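Local coordinates for type-iv like pilin ttha1222 (Thermus thermophilus, PDB 5G2F), which is a type IV-like competence pilin that probably takes part in DNA uptake, represented here by its soluble C-terminal part, at residues 17-20 against 21-24. Sequence-based numbering, arbitrary orientation.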
ATOM      1  N   ALA A  17     -13.522  -2.064  -2.971  1.00 31.77           N
ATOM      2  CA  ALA A  17     -12.358  -1.879  -3.838  1.00 31.98           C
ATOM      3  C   ALA A  17     -11.510  -3.150  -3.995  1.00 31.36           C
ATOM      4  O   ALA A  17     -11.047  -3.488  -5.103  1.00 27.62           O
ATOM      5  CB  ALA A  17     -11.501  -0.727  -3.319  1.00 34.99           C
ATOM      6  N   LEU A  18     -11.297  -3.867  -2.900  1.00 27.42           N
ATOM      7  CA  LEU A  18     -10.558  -5.108  -2.945  1.00 29.42           C
ATOM      8  C   LEU A  18     -11.288  -6.189  -3.790  1.00 28.72           C
ATOM      9  O   LEU A  18     -10.676  -6.929  -4.556  1.00 27.77           O
ATOM     10  CB  LEU A  18     -10.316  -5.634  -1.498  1.00 28.97           C
ATOM     11  CG  LEU A  18      -9.277  -4.901  -0.684  1.00 29.01           C
ATOM     12  CD1 LEU A  18      -9.197  -5.441   0.724  1.00 28.94           C
ATOM     13  CD2 LEU A  18      -7.871  -4.978  -1.304  1.00 30.38           C
ATOM     14  N   GLU A  19     -12.600  -6.276  -3.629  1.00 26.79           N
ATOM     15  CA  GLU A  19     -13.409  -7.187  -4.423  1.00 26.63           C
ATOM     16  C   GLU A  19     -13.196  -6.969  -5.924  1.00 26.71           C
ATOM     17  O   GLU A  19     -13.123  -7.941  -6.701  1.00 27.49           O
ATOM     18  CB  GLU A  19     -14.893  -7.075  -4.055  1.00 27.08           C
ATOM     19  CG  GLU A  19     -15.265  -7.554  -2.642  1.00 27.11           C
ATOM     20  CD  GLU A  19     -14.900  -9.003  -2.354  1.00 29.45           C
ATOM     21  OE1 GLU A  19     -15.291  -9.908  -3.149  1.00 26.45           O
ATOM     22  OE2 GLU A  19     -14.183  -9.209  -1.351  1.00 28.18           O
ATOM     23  N   ALA A  20     -13.065  -5.714  -6.305  1.00 27.20           N
ATOM     24  CA  ALA A  20     -12.868  -5.349  -7.721  1.00 28.82           C
ATOM     25  C   ALA A  20     -11.545  -5.803  -8.290  1.00 28.17           C
ATOM     26  O   ALA A  20     -11.353  -5.751  -9.493  1.00 29.74           O
ATOM     27  CB  ALA A  20     -13.011  -3.851  -7.879  1.00 29.36           C
ATOM     28  N   GLN A  21     -10.606  -6.187  -7.436  1.00 27.63           N
ATOM     29  CA  GLN A  21      -9.309  -6.637  -7.911  1.00 28.54           C
ATOM     30  C   GLN A  21      -9.209  -8.144  -8.002  1.00 26.96           C
ATOM     31  O   GLN A  21      -8.165  -8.644  -8.364  1.00 24.68           O
ATOM     32  CB  GLN A  21      -8.214  -6.268  -6.925  1.00 32.04           C
ATOM     33  CG  GLN A  21      -8.326  -4.919  -6.249  1.00 38.47           C
ATOM     34  CD  GLN A  21      -8.062  -3.777  -7.175  1.00 40.64           C
ATOM     35  OE1 GLN A  21      -7.040  -3.769  -7.842  1.00 44.90           O
ATOM     36  NE2 GLN A  21      -8.939  -2.754  -7.156  1.00 40.92           N
ATOM     37  N   ARG A  22     -10.248  -8.896  -7.635  1.00 25.57           N
ATOM     38  CA  ARG A  22     -10.206 -10.371  -7.751  1.00 25.27           C
ATOM     39  C   ARG A  22     -10.099 -10.864  -9.182  1.00 26.61           C
ATOM     40  O   ARG A  22     -10.756 -10.375 -10.079  1.00 27.37           O
ATOM     41  CB  ARG A  22     -11.438 -11.029  -7.164  1.00 25.79           C
ATOM     42  CG  ARG A  22     -11.567 -10.879  -5.665  1.00 25.05           C
ATOM     43  CD  ARG A  22     -12.813 -11.624  -5.216  1.00 25.10           C
ATOM     44  NE  ARG A  22     -13.060 -11.424  -3.792  1.00 25.33           N
ATOM     45  CZ  ARG A  22     -12.379 -11.998  -2.810  1.00 27.15           C
ATOM     46  NH1 ARG A  22     -11.443 -12.919  -3.064  1.00 25.22           N
ATOM     47  NH2 ARG A  22     -12.675 -11.732  -1.553  1.00 29.11           N
ATOM     48  N   ASP A  23      -9.268 -11.881  -9.388  1.00 26.82           N
ATOM     49  CA  ASP A  23      -9.279 -12.570 -10.651  1.00 28.66           C
ATOM     50  C   ASP A  23     -10.672 -13.163 -10.850  1.00 28.20           C
ATOM     51  O   ASP A  23     -11.220 -13.763  -9.925  1.00 27.28           O
ATOM     52  CB  ASP A  23      -8.237 -13.648 -10.634  1.00 29.38           C
ATOM     53  CG  ASP A  23      -8.180 -14.386 -11.929  1.00 33.64           C
ATOM     54  OD1 ASP A  23      -9.031 -15.280 -12.197  1.00 29.88           O
ATOM     55  OD2 ASP A  23      -7.290 -14.066 -12.726  1.00 32.62           O
ATOM     56  N   PRO A  24     -11.285 -12.931 -11.991  1.00 30.65           N
ATOM     57  CA  PRO A  24     -12.685 -13.375 -12.136  1.00 32.02           C
ATOM     58  C   PRO A  24     -12.900 -14.906 -12.356  1.00 31.86           C
ATOM     59  O   PRO A  24     -14.032 -15.397 -12.245  1.00 31.22           O
ATOM     60  CB  PRO A  24     -13.157 -12.608 -13.383  1.00 35.58           C
ATOM     61  CG  PRO A  24     -11.941 -12.258 -14.117  1.00 36.39           C
ATOM     62  CD  PRO A  24     -10.855 -12.068 -13.092  1.00 34.79           C
TER
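R22 N bonds back to E19 O (3.2 Å) and Q21 N to L18 O (3.0 Å): two successive i to i+3 backbone bonds lead the chain off the end of helix 3-19, that of R22 closing a type I beta turn from E19 to R22; R22 and D23 are extended. Q21 folds back over the helix end. With its CG beside the backbone N (chi1 -39°) and the chain bent at chi2, its amide reaches A17 O, and NE2 donates to it across 3.0 Å. The acceptor lies in the amide plane, while the donor stands above the A17 carbonyl plane. NE2 also bonds to A6 O of a second subunit, so two carbonyls, one from each chain, fix this buried amide. The E19 and R22 side chains run alongside each other in a side-on salt bridge. R22 NE donates to E19 OE1 at 2.8 Å, nearly straight, from above the carboxylate plane. R22 NH2 donates to E19 OE2 at 2.9 Å, on its syn side. The two planes are 49° apart. E19 OE2 is shared with Y60 OH, and R22 NH1 bonds to G27 O and L58 O, tying the pair to strand 60-66 and the neighbouring loops. This is a helix C-terminal exit through a type I turn, whose end residues are also joined by an i to i+3 salt bridge, where the pilin's N-terminal helix gives way to the long loop leading to its antiparallel sheet.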